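Local coordinates for protein diguanylate cyclase (Pseudomonas aeruginosa, PDB 5M3C) that joins a GGDEF domain and an EAL domain in one chain, holding guanosine-5'-triphosphate and calcium in the first and a further calcium ion in the second, at residues L241-L246 with L275-L280; E247-Q252 with L266-A271; S338-L343 with I375-S380; R359-P362 with D367-I370; V385-V390 with S397-E402. All blocks are in the same frame, centred on the assembly; numbering follows the deposited sequence.

Overall arrangement
All five contacts lie in the EAL part of the chain, a variant of the beta/alpha barrel. Interactions 1 and 2 share helix 238-259: its earlier turns face the loop that leads into helix 280-291, its later turns lie on strand 266-269, and the two contacts meet through Leu270 and through Val245 on Val268. Interactions 3 and 4 both use helix 365-380 and both adjoin the second subunit, while interaction 5 packs against interaction 4 through Phe398 and Leu399. Interactions 2, 3 and 5 are buried and joined by aliphatic side chains. Interactions 1 and 4 are only partly buried, and each adds a carboxylate to its leucine packing. No hydrogen bond crosses any of the five.

Interaction 1. Residues L241-L246 with L275-L280; sequences LGDWVL and LGQPQL
Asp243 and Leu280 mark the closest backbone approach, their CA atoms 9.1 Å apart, where a helical turn of 241-246 faces the loop 277-279 and the start of the next helix. At that separation only side chains can meet. The inner part of the contact is aliphatic: Leu246 CD1 and Leu280 CD1 approach to 4.5 Å, a light touch between two buried residues. Leu280 has CG anti to its own nitrogen (chi1 176°), which carries CD1 across to the helix. Leucine suits both places, because Leu246 also rests on Leu270 and on Leu300 of strand 298-303, joining this pair to the apolar layer beneath. Nearer solvent, Asp243 OD1 stands 4.3 Å from Gln277 OE1; two oxygens so placed form no hydrogen bond. The carboxylate has a stronger partner in Arg283, one turn into helix 280-291, which forms a salt bridge with Asp243 OD2. An acid is therefore well suited to this partly exposed edge. Helices 238-259 and 280-291 precede and follow strand 266-269, and their meeting is the packing of successive outer helices in a beta/alpha barrel.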
# COMPACT_ATOMS: atom_id res chain seq x y z
N LEU B 241 24.19 -6.79 -8.33
CA LEU B 241 23.60 -8.05 -8.77
C LEU B 241 22.80 -7.87 -10.05
O LEU B 241 23.00 -8.59 -11.02
CB LEU B 241 22.69 -8.62 -7.67
CG LEU B 241 22.01 -9.96 -7.97
CD1 LEU B 241 23.03 -11.07 -8.16
CD2 LEU B 241 21.04 -10.32 -6.85
N GLY B 242 21.90 -6.89 -10.04
CA GLY B 242 21.04 -6.63 -11.19
C GLY B 242 21.83 -6.28 -12.43
O GLY B 242 21.52 -6.74 -13.53
N ASP B 243 22.87 -5.47 -12.25
CA ASP B 243 23.74 -5.07 -13.35
C ASP B 243 24.40 -6.31 -13.94
O ASP B 243 24.41 -6.50 -15.16
CB ASP B 243 24.80 -4.09 -12.87
CG ASP B 243 25.09 -3.00 -13.89
OD1 ASP B 243 24.25 -2.09 -14.04
OD2 ASP B 243 26.16 -3.06 -14.54
N TRP B 244 24.95 -7.14 -13.07
CA TRP B 244 25.56 -8.40 -13.47
C TRP B 244 24.56 -9.24 -14.25
O TRP B 244 24.87 -9.76 -15.32
CB TRP B 244 26.04 -9.19 -12.25
CG TRP B 244 26.81 -10.42 -12.60
CD1 TRP B 244 28.16 -10.53 -12.73
CD2 TRP B 244 26.28 -11.73 -12.87
NE1 TRP B 244 28.51 -11.81 -13.07
CE2 TRP B 244 27.37 -12.57 -13.16
CE3 TRP B 244 24.99 -12.26 -12.90
CZ2 TRP B 244 27.22 -13.92 -13.47
CZ3 TRP B 244 24.84 -13.60 -13.21
CH2 TRP B 244 25.94 -14.41 -13.49
N VAL B 245 23.36 -9.38 -13.70
CA VAL B 245 22.31 -10.17 -14.33
C VAL B 245 21.99 -9.64 -15.72
O VAL B 245 21.93 -10.41 -16.69
CB VAL B 245 21.03 -10.21 -13.47
CG1 VAL B 245 19.88 -10.82 -14.26
CG2 VAL B 245 21.27 -10.98 -12.19
N LEU B 246 21.78 -8.33 -15.83
CA LEU B 246 21.43 -7.73 -17.11
C LEU B 246 22.50 -7.98 -18.17
O LEU B 246 22.22 -8.51 -19.25
CB LEU B 246 21.18 -6.23 -16.95
CG LEU B 246 19.80 -5.86 -16.41
CD1 LEU B 246 19.74 -4.37 -16.09
CD2 LEU B 246 18.71 -6.23 -17.40
N LEU B 275 15.25 0.06 -10.82
CA LEU B 275 14.42 1.04 -11.49
C LEU B 275 14.73 2.43 -10.94
O LEU B 275 14.59 3.43 -11.64
CB LEU B 275 12.94 0.71 -11.30
CG LEU B 275 12.04 1.00 -12.50
CD1 LEU B 275 12.38 0.06 -13.65
CD2 LEU B 275 10.58 0.87 -12.11
N GLY B 276 15.16 2.47 -9.68
CA GLY B 276 15.53 3.72 -9.03
C GLY B 276 16.84 4.30 -9.52
O GLY B 276 17.11 5.48 -9.32
N GLN B 277 17.65 3.47 -10.17
CA GLN B 277 18.92 3.92 -10.74
C GLN B 277 18.69 4.97 -11.82
O GLN B 277 17.97 4.72 -12.79
CB GLN B 277 19.73 2.76 -11.32
CG GLN B 277 20.65 2.07 -10.32
CD GLN B 277 21.75 1.27 -11.00
OE1 GLN B 277 21.48 0.41 -11.84
NE2 GLN B 277 23.00 1.55 -10.64
N PRO B 278 19.31 6.16 -11.66
CA PRO B 278 19.17 7.25 -12.63
C PRO B 278 19.80 6.95 -13.98
O PRO B 278 19.37 7.48 -15.00
CB PRO B 278 19.90 8.42 -11.95
CG PRO B 278 19.97 8.06 -10.51
CD PRO B 278 20.07 6.57 -10.47
N GLN B 279 20.83 6.10 -13.99
CA GLN B 279 21.56 5.81 -15.21
C GLN B 279 21.04 4.56 -15.92
O GLN B 279 21.49 4.22 -17.02
CB GLN B 279 23.05 5.67 -14.90
CG GLN B 279 23.68 6.96 -14.42
CD GLN B 279 23.48 8.10 -15.40
OE1 GLN B 279 23.43 7.90 -16.61
NE2 GLN B 279 23.35 9.32 -14.87
N LEU B 280 20.08 3.88 -15.29
CA LEU B 280 19.54 2.63 -15.82
C LEU B 280 19.42 2.64 -17.34
O LEU B 280 20.02 1.81 -18.02
CB LEU B 280 18.18 2.33 -15.19
CG LEU B 280 17.47 1.09 -15.72
CD1 LEU B 280 18.34 -0.15 -15.56
CD2 LEU B 280 16.13 0.90 -15.04

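Interaction 2. Residues E247-Q252 with L266-A271; sequences EHACQQ and LSVNLA. With CA (calcium ion), chain H.
Helix segment 247-252 lies against strand 266-269 with Ala249 and Val268 as the nearest residues, 7.4 Å between their CA atoms. This is the helix-on-strand layer of the EAL barrel, in which helix 238-259 covers the outside of the strand that follows it in the chain. Ala249 carries the helix side of the contact. Its single methyl points at the strand and lets the two backbones come near, as a small residue should at such a point. Ala249 CB meets Val268 CG2 at 3.5 Å, and Leu266 CD2 at 4.3 Å. The valine's CG1 is anti to its backbone nitrogen (chi1 174°), while CG2, the branch that touches, is placed beside that nitrogen. Leu266, with CG anti to its nitrogen (chi1 179°), also brings CD2 against the carbonyl oxygen of Ala249, a van der Waals contact and no hydrogen bond. Both strand residues are buried and have further apolar neighbours: Met253 lies on Leu266, and Val245 on Val268. Beta-branched and leucine side chains fit this outward face, whereas the alternate residues turn to the polar interior of the barrel. There Ser267 OG is hydrogen-bonded to Lys198 NZ, and Asn269 belongs to the calcium site with Glu210, Glu301 and Asp331. One strand thus serves both layers, apolar outside and metal-binding inside. The amide oxygen is the ligand atom: Asn269 OD1 binds the calcium ion at 2.6 Å.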
# COMPACT_ATOMS: atom_id res chain seq x y z
N GLU B 247 23.74 -7.61 -17.86
CA GLU B 247 24.84 -7.73 -18.81
C GLU B 247 24.98 -9.16 -19.32
O GLU B 247 25.08 -9.40 -20.53
CB GLU B 247 26.16 -7.30 -18.16
CG GLU B 247 27.34 -7.28 -19.11
CD GLU B 247 28.61 -6.75 -18.47
OE1 GLU B 247 29.59 -6.50 -19.20
OE2 GLU B 247 28.63 -6.58 -17.23
N HIS B 248 24.97 -10.12 -18.39
CA HIS B 248 25.13 -11.52 -18.75
C HIS B 248 23.90 -12.04 -19.49
O HIS B 248 24.03 -12.88 -20.39
CB HIS B 248 25.38 -12.36 -17.50
CG HIS B 248 26.76 -12.20 -16.94
ND1 HIS B 248 27.75 -13.14 -17.16
CD2 HIS B 248 27.32 -11.22 -16.20
CE1 HIS B 248 28.86 -12.74 -16.56
NE2 HIS B 248 28.63 -11.58 -15.98
N ALA B 249 22.73 -11.54 -19.12
CA ALA B 249 21.50 -11.91 -19.82
C ALA B 249 21.57 -11.45 -21.26
O ALA B 249 21.16 -12.17 -22.17
CB ALA B 249 20.29 -11.30 -19.12
N CYS B 250 22.08 -10.23 -21.46
CA CYS B 250 22.25 -9.69 -22.80
C CYS B 250 23.30 -10.50 -23.57
O CYS B 250 22.99 -11.10 -24.60
CB CYS B 250 22.67 -8.22 -22.74
SG CYS B 250 21.38 -7.12 -22.10
N GLN B 251 24.52 -10.52 -23.05
CA GLN B 251 25.61 -11.25 -23.70
C GLN B 251 25.10 -12.55 -24.31
O GLN B 251 25.19 -12.77 -25.52
CB GLN B 251 26.71 -11.56 -22.69
CG GLN B 251 27.56 -10.36 -22.30
CD GLN B 251 28.59 -10.69 -21.25
OE1 GLN B 251 28.74 -11.85 -20.85
NE2 GLN B 251 29.32 -9.68 -20.79
N GLN B 252 24.57 -13.42 -23.45
CA GLN B 252 24.11 -14.73 -23.87
C GLN B 252 23.15 -14.63 -25.06
O GLN B 252 23.30 -15.34 -26.06
CB GLN B 252 23.43 -15.44 -22.70
CG GLN B 252 23.04 -16.88 -22.99
CD GLN B 252 24.22 -17.72 -23.46
OE1 GLN B 252 24.67 -17.59 -24.59
NE2 GLN B 252 24.71 -18.59 -22.58
N LEU B 266 14.02 -12.59 -24.56
CA LEU B 266 14.49 -13.12 -23.29
C LEU B 266 14.04 -12.23 -22.13
O LEU B 266 14.22 -11.01 -22.16
CB LEU B 266 16.02 -13.23 -23.31
CG LEU B 266 16.71 -13.74 -22.04
CD1 LEU B 266 16.43 -15.22 -21.83
CD2 LEU B 266 18.21 -13.50 -22.12
N SER B 267 13.45 -12.86 -21.11
CA SER B 267 12.87 -12.13 -19.99
C SER B 267 13.81 -12.12 -18.80
O SER B 267 14.39 -13.15 -18.46
CB SER B 267 11.56 -12.79 -19.56
OG SER B 267 10.74 -13.10 -20.68
N VAL B 268 13.96 -10.96 -18.17
CA VAL B 268 14.75 -10.87 -16.95
C VAL B 268 14.05 -10.03 -15.90
O VAL B 268 13.53 -8.95 -16.20
CB VAL B 268 16.14 -10.28 -17.22
CG1 VAL B 268 16.89 -10.05 -15.92
CG2 VAL B 268 16.94 -11.19 -18.14
N ASN B 269 14.02 -10.52 -14.67
CA ASN B 269 13.42 -9.79 -13.56
C ASN B 269 14.25 -8.56 -13.23
O ASN B 269 15.48 -8.60 -13.22
CB ASN B 269 13.29 -10.68 -12.33
CG ASN B 269 12.28 -11.80 -12.51
OD1 ASN B 269 11.17 -11.57 -12.98
ND2 ASN B 269 12.67 -13.01 -12.13
N LEU B 270 13.56 -7.45 -12.97
CA LEU B 270 14.21 -6.20 -12.64
C LEU B 270 13.84 -5.79 -11.22
O LEU B 270 12.74 -5.31 -10.98
CB LEU B 270 13.80 -5.11 -13.62
CG LEU B 270 14.67 -3.86 -13.65
CD1 LEU B 270 16.05 -4.18 -14.20
CD2 LEU B 270 14.01 -2.77 -14.48
N ALA B 271 14.76 -6.00 -10.28
CA ALA B 271 14.55 -5.62 -8.89
C ALA B 271 14.06 -4.19 -8.79
O ALA B 271 14.40 -3.35 -9.63
CB ALA B 271 15.84 -5.80 -8.10
CA CA H . 9.84 -13.77 -13.47

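Interaction 3. Residues S338-L343 with I375-S380; sequences SSLSYL and IALGRS
Three leucines form this buried, wholly aliphatic contact, which joins the short helix 340-345 to the last turns of helix 365-380 on the side of the EAL barrel next to the second subunit. Leu377 projects from its helix toward the other segment and divides its two methyls between two partners. Leu377 CD1 meets Leu340 CD2 at 3.7 Å, and its other branch, CD2, lies 4.1 Å from Leu343 CD2. In both pairs the side chains cross at a slant. Leu340 and Leu343, three positions apart, come from neighbouring turns of one helical face, and a branched leucine is the right shape to engage both. The polar groups nearby serve their own segments. Ser339 is the N-cap of its helix, its OG accepting from Tyr342 N at 3.1 Å with a nearly straight N-H...O angle of 167°, while Ser380 OG donates to Leu377 O within the other helix. Beyond the contact, Leu340 packs on Phe333 of the second subunit, and Ser338 pairs with a strand of that chain. With no polar bond across it, the joint probably depends on shape and on the exclusion of water.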
# COMPACT_ATOMS: atom_id res chain seq x y z
N SER B 338 -4.46 -4.48 -6.12
CA SER B 338 -3.88 -3.73 -7.23
C SER B 338 -4.87 -2.68 -7.73
O SER B 338 -5.99 -2.59 -7.25
CB SER B 338 -3.49 -4.68 -8.36
OG SER B 338 -4.64 -5.28 -8.94
N SER B 339 -4.44 -1.89 -8.71
CA SER B 339 -5.27 -0.83 -9.26
C SER B 339 -5.52 -1.03 -10.75
O SER B 339 -4.59 -0.99 -11.55
CB SER B 339 -4.61 0.53 -9.04
OG SER B 339 -5.26 1.54 -9.78
N LEU B 340 -6.78 -1.25 -11.11
CA LEU B 340 -7.16 -1.41 -12.51
C LEU B 340 -6.86 -0.13 -13.28
O LEU B 340 -6.50 -0.16 -14.45
CB LEU B 340 -8.64 -1.77 -12.65
CG LEU B 340 -9.06 -3.19 -12.23
CD1 LEU B 340 -10.57 -3.34 -12.31
CD2 LEU B 340 -8.38 -4.23 -13.10
N SER B 341 -7.02 1.01 -12.60
CA SER B 341 -6.81 2.31 -13.23
C SER B 341 -5.35 2.51 -13.61
O SER B 341 -5.04 2.89 -14.74
CB SER B 341 -7.25 3.42 -12.28
OG SER B 341 -6.98 4.70 -12.83
N TYR B 342 -4.47 2.24 -12.66
CA TYR B 342 -3.03 2.44 -12.84
C TYR B 342 -2.44 1.39 -13.79
O TYR B 342 -1.45 1.65 -14.47
CB TYR B 342 -2.34 2.38 -11.48
CG TYR B 342 -0.88 2.77 -11.48
CD1 TYR B 342 -0.49 4.09 -11.60
CD2 TYR B 342 0.11 1.81 -11.32
CE1 TYR B 342 0.84 4.45 -11.59
CE2 TYR B 342 1.45 2.15 -11.31
CZ TYR B 342 1.81 3.48 -11.44
OH TYR B 342 3.14 3.83 -11.42
N LEU B 343 -3.07 0.22 -13.84
CA LEU B 343 -2.60 -0.88 -14.69
C LEU B 343 -2.57 -0.50 -16.17
O LEU B 343 -1.70 -0.95 -16.91
CB LEU B 343 -3.50 -2.11 -14.49
CG LEU B 343 -3.22 -3.32 -15.38
CD1 LEU B 343 -1.80 -3.82 -15.20
CD2 LEU B 343 -4.22 -4.43 -15.08
N ILE B 375 -7.21 -13.70 -17.50
CA ILE B 375 -7.08 -13.84 -18.95
C ILE B 375 -7.99 -12.83 -19.64
O ILE B 375 -7.56 -12.08 -20.52
CB ILE B 375 -7.42 -15.27 -19.42
CG1 ILE B 375 -6.37 -16.26 -18.92
CG2 ILE B 375 -7.52 -15.32 -20.94
CD1 ILE B 375 -6.78 -17.71 -19.02
N ALA B 376 -9.26 -12.82 -19.23
CA ALA B 376 -10.24 -11.88 -19.77
C ALA B 376 -9.77 -10.44 -19.57
O ALA B 376 -9.97 -9.58 -20.43
CB ALA B 376 -11.60 -12.10 -19.12
N LEU B 377 -9.15 -10.19 -18.42
CA LEU B 377 -8.64 -8.87 -18.09
C LEU B 377 -7.50 -8.48 -19.02
O LEU B 377 -7.52 -7.42 -19.64
CB LEU B 377 -8.15 -8.84 -16.64
CG LEU B 377 -8.17 -7.48 -15.94
CD1 LEU B 377 -7.66 -7.60 -14.52
CD2 LEU B 377 -7.37 -6.44 -16.71
N GLY B 378 -6.49 -9.34 -19.12
CA GLY B 378 -5.35 -9.10 -19.99
C GLY B 378 -5.76 -8.93 -21.44
O GLY B 378 -5.30 -8.01 -22.12
N ARG B 379 -6.63 -9.83 -21.91
CA ARG B 379 -7.11 -9.77 -23.29
C ARG B 379 -7.74 -8.41 -23.57
O ARG B 379 -7.35 -7.73 -24.52
CB ARG B 379 -8.13 -10.88 -23.54
N SER B 380 -8.70 -8.01 -22.74
CA SER B 380 -9.40 -6.74 -22.90
C SER B 380 -8.45 -5.55 -22.98
O SER B 380 -8.65 -4.63 -23.77
CB SER B 380 -10.38 -6.52 -21.75
OG SER B 380 -9.71 -6.43 -20.51

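Interaction 4. Residues R359-P362 with D367-I370; sequences RGLP and DAAI
The polar side of the contact is the approach of Asp367 to Gly360, whose CA atoms are 6.0 Å apart. Asp367 OD2 stands 3.6 Å from Gly360 CA and 3.9 Å from Gly360 N, near the backbone but without a hydrogen bond to it. Glycine suits the spot because, with no side chain, it lets the carboxylate lie directly against the main chain. The aspartate's CG is placed anti to its carbonyl carbon (chi1 -77°), which sends the acid from the helix toward the loop. Asp367 also has bonds through its backbone: its N donates to Asp364 OD1, and its O accepts from Thr371 OG1. Residues 359-362 lie in the loop that links helix 355-358 to helix 365-380, one of the outer helices of the EAL barrel, and fold back on the first turns of the latter. The apolar part belongs to Leu361. Its CD2 lies 3.8 Å from Ala368 CA and 4.3 Å from Ala368 CB, so the leucine branch rests on the flank of the helix where the alanine's small methyl permits a near approach. Leu361 CD2 also passes Asp367 O at 4.0 Å. A cis peptide precedes Pro362, and Leu361, Pro362 and Ala368 all pack on Phe398 of helix 393-401. Farther along the helix, Ala369 and Ile370 touch Lys344 and Leu340 of the second subunit, respectively.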
# COMPACT_ATOMS: atom_id res chain seq x y z
N ARG B 359 -1.37 -23.35 -10.11
CA ARG B 359 -0.99 -24.61 -9.49
C ARG B 359 -2.20 -25.38 -8.95
O ARG B 359 -2.08 -26.55 -8.59
CB ARG B 359 0.03 -24.38 -8.37
CG ARG B 359 1.46 -24.24 -8.87
N GLY B 360 -3.36 -24.73 -8.90
CA GLY B 360 -4.58 -25.38 -8.42
C GLY B 360 -5.44 -25.92 -9.55
O GLY B 360 -6.37 -26.69 -9.32
N LEU B 361 -5.11 -25.51 -10.78
CA LEU B 361 -5.89 -25.91 -11.94
C LEU B 361 -5.84 -27.42 -12.17
O LEU B 361 -4.78 -28.03 -12.04
CB LEU B 361 -5.39 -25.18 -13.19
CG LEU B 361 -5.41 -23.65 -13.13
CD1 LEU B 361 -4.76 -23.06 -14.37
CD2 LEU B 361 -6.83 -23.13 -12.99
N PRO B 362 -6.98 -28.02 -12.50
CA PRO B 362 -8.24 -27.30 -12.63
C PRO B 362 -9.24 -27.69 -11.55
O PRO B 362 -10.40 -27.30 -11.62
CB PRO B 362 -8.74 -27.75 -14.00
CG PRO B 362 -8.21 -29.14 -14.15
CD PRO B 362 -6.94 -29.23 -13.35
N ASP B 367 -9.35 -20.85 -7.91
CA ASP B 367 -8.18 -20.59 -8.74
C ASP B 367 -8.55 -20.56 -10.22
O ASP B 367 -7.91 -19.87 -11.02
CB ASP B 367 -7.09 -21.63 -8.49
CG ASP B 367 -6.33 -21.38 -7.20
OD1 ASP B 367 -6.60 -20.37 -6.52
OD2 ASP B 367 -5.45 -22.21 -6.86
N ALA B 368 -9.57 -21.33 -10.59
CA ALA B 368 -10.06 -21.34 -11.97
C ALA B 368 -10.70 -20.00 -12.31
O ALA B 368 -10.40 -19.40 -13.34
CB ALA B 368 -11.05 -22.47 -12.17
N ALA B 369 -11.58 -19.54 -11.42
CA ALA B 369 -12.31 -18.28 -11.63
C ALA B 369 -11.35 -17.11 -11.81
O ALA B 369 -11.51 -16.30 -12.72
CB ALA B 369 -13.23 -18.02 -10.45
N ILE B 370 -10.35 -17.04 -10.94
CA ILE B 370 -9.35 -15.98 -10.99
C ILE B 370 -8.51 -16.05 -12.26
O ILE B 370 -8.28 -15.04 -12.90
CB ILE B 370 -8.41 -16.03 -9.78
CG1 ILE B 370 -9.21 -15.94 -8.48
CG2 ILE B 370 -7.38 -14.91 -9.85
CD1 ILE B 370 -10.21 -14.81 -8.45

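Interaction 5. Residues V385-V390 with S397-E402; sequences VIAEGV and SFLTHE
Leu399 sets its isobutyl group over the methyl of Ala387, with Leu399 CD1 at 3.6 Å and Leu399 CD2 at 4.1 Å from Ala387 CB. Both branches thus straddle one small group, and an alanine on the strand allows the helix to settle close, the CA atoms of the two residues being 7.9 Å apart. The leucine's CG is anti to its carbonyl carbon (chi1 -70°), which directs the side chain at Ala387. Leu399 CD1 has a second neighbour in Val390 CG2 at 4.0 Å, the two side chains meeting tip to tip. Ala387 and Val390 can serve one leucine because the chain bends between them: Gly389 has a positive phi (75°), a backbone shape that glycine adopts readily. All three touching residues are buried, as plain aliphatic side chains should be here, and Ile407 of strand 406-417 touches both Val390 and Leu399. Next along the helix, one face of the Phe398 ring carries Glu402 CG. Ser397 O accepts from both Thr400 N and His401 N as the helix nears its end. The backbone of Val390 bonds to Gln408 and Val411 of strand 406-417. Helix 393-401 thus packs on strand 384-387 and on the residues just after it, which Val390 ties to strand 406-417, an arrangement consistent with closure of the EAL-type beta/alpha barrel.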
# COMPACT_ATOMS: atom_id res chain seq x y z
N VAL B 385 -1.09 -12.15 -22.21
CA VAL B 385 -1.19 -12.90 -20.96
C VAL B 385 -0.40 -14.20 -21.06
O VAL B 385 -0.41 -14.87 -22.09
CB VAL B 385 -2.66 -13.20 -20.59
CG1 VAL B 385 -3.39 -13.88 -21.74
CG2 VAL B 385 -2.73 -14.05 -19.33
N ILE B 386 0.30 -14.55 -19.98
CA ILE B 386 1.10 -15.77 -19.95
C ILE B 386 1.03 -16.44 -18.58
O ILE B 386 1.26 -15.79 -17.55
CB ILE B 386 2.57 -15.51 -20.32
CG1 ILE B 386 3.37 -16.81 -20.28
CG2 ILE B 386 3.18 -14.48 -19.38
CD1 ILE B 386 4.78 -16.68 -20.81
N ALA B 387 0.72 -17.73 -18.58
CA ALA B 387 0.68 -18.51 -17.35
C ALA B 387 2.10 -18.83 -16.90
O ALA B 387 2.96 -19.10 -17.73
CB ALA B 387 -0.10 -19.80 -17.59
N GLU B 388 2.34 -18.79 -15.60
CA GLU B 388 3.66 -19.12 -15.07
C GLU B 388 3.57 -20.24 -14.04
O GLU B 388 2.62 -20.31 -13.26
CB GLU B 388 4.33 -17.89 -14.45
CG GLU B 388 4.09 -17.71 -12.96
CD GLU B 388 4.65 -16.40 -12.43
OE1 GLU B 388 4.99 -15.52 -13.25
OE2 GLU B 388 4.75 -16.26 -11.19
N GLY B 389 4.57 -21.11 -14.05
CA GLY B 389 4.63 -22.23 -13.11
C GLY B 389 3.65 -23.33 -13.47
O GLY B 389 2.89 -23.80 -12.62
N VAL B 390 3.65 -23.72 -14.74
CA VAL B 390 2.78 -24.79 -15.21
C VAL B 390 3.45 -26.14 -15.01
O VAL B 390 4.48 -26.44 -15.62
CB VAL B 390 2.42 -24.60 -16.69
CG1 VAL B 390 1.44 -25.67 -17.14
CG2 VAL B 390 1.84 -23.21 -16.91
N SER B 397 -3.93 -28.23 -20.11
CA SER B 397 -5.19 -28.45 -20.82
C SER B 397 -6.15 -27.31 -20.51
O SER B 397 -6.57 -26.58 -21.41
CB SER B 397 -5.81 -29.80 -20.42
OG SER B 397 -5.00 -30.89 -20.82
N PHE B 398 -6.48 -27.16 -19.24
CA PHE B 398 -7.38 -26.09 -18.78
C PHE B 398 -7.04 -24.77 -19.46
O PHE B 398 -7.89 -24.16 -20.11
CB PHE B 398 -7.26 -25.93 -17.26
CG PHE B 398 -8.13 -24.84 -16.69
CD1 PHE B 398 -7.79 -23.51 -16.85
CD2 PHE B 398 -9.28 -25.15 -15.99
CE1 PHE B 398 -8.58 -22.51 -16.32
CE2 PHE B 398 -10.08 -24.15 -15.45
CZ PHE B 398 -9.73 -22.83 -15.62
N LEU B 399 -5.80 -24.33 -19.29
CA LEU B 399 -5.35 -23.05 -19.81
C LEU B 399 -5.66 -22.88 -21.30
O LEU B 399 -5.85 -21.76 -21.77
CB LEU B 399 -3.85 -22.86 -19.56
CG LEU B 399 -3.46 -22.66 -18.09
CD1 LEU B 399 -1.97 -22.84 -17.89
CD2 LEU B 399 -3.91 -21.29 -17.59
N THR B 400 -5.71 -23.99 -22.03
CA THR B 400 -5.95 -23.93 -23.47
C THR B 400 -7.43 -23.77 -23.80
O THR B 400 -7.79 -23.03 -24.71
CB THR B 400 -5.40 -25.18 -24.19
OG1 THR B 400 -4.07 -25.46 -23.73
CG2 THR B 400 -5.38 -24.97 -25.70
N HIS B 401 -8.28 -24.47 -23.05
CA HIS B 401 -9.73 -24.37 -23.24
C HIS B 401 -10.26 -23.02 -22.74
O HIS B 401 -11.38 -22.63 -23.07
CB HIS B 401 -10.46 -25.50 -22.50
CG HIS B 401 -10.09 -26.87 -22.97
ND1 HIS B 401 -10.49 -27.37 -24.19
CD2 HIS B 401 -9.38 -27.85 -22.38
CE1 HIS B 401 -10.02 -28.60 -24.33
NE2 HIS B 401 -9.35 -28.92 -23.24
N GLU B 402 -9.45 -22.32 -21.95
CA GLU B 402 -9.84 -21.03 -21.38
C GLU B 402 -9.16 -19.86 -22.08
O GLU B 402 -9.25 -18.72 -21.63
CB GLU B 402 -9.54 -21.00 -19.88
CG GLU B 402 -10.28 -22.06 -19.08
CD GLU B 402 -11.78 -21.90 -19.15
OE1 GLU B 402 -12.50 -22.86 -18.77
OE2 GLU B 402 -12.26 -20.83 -19.57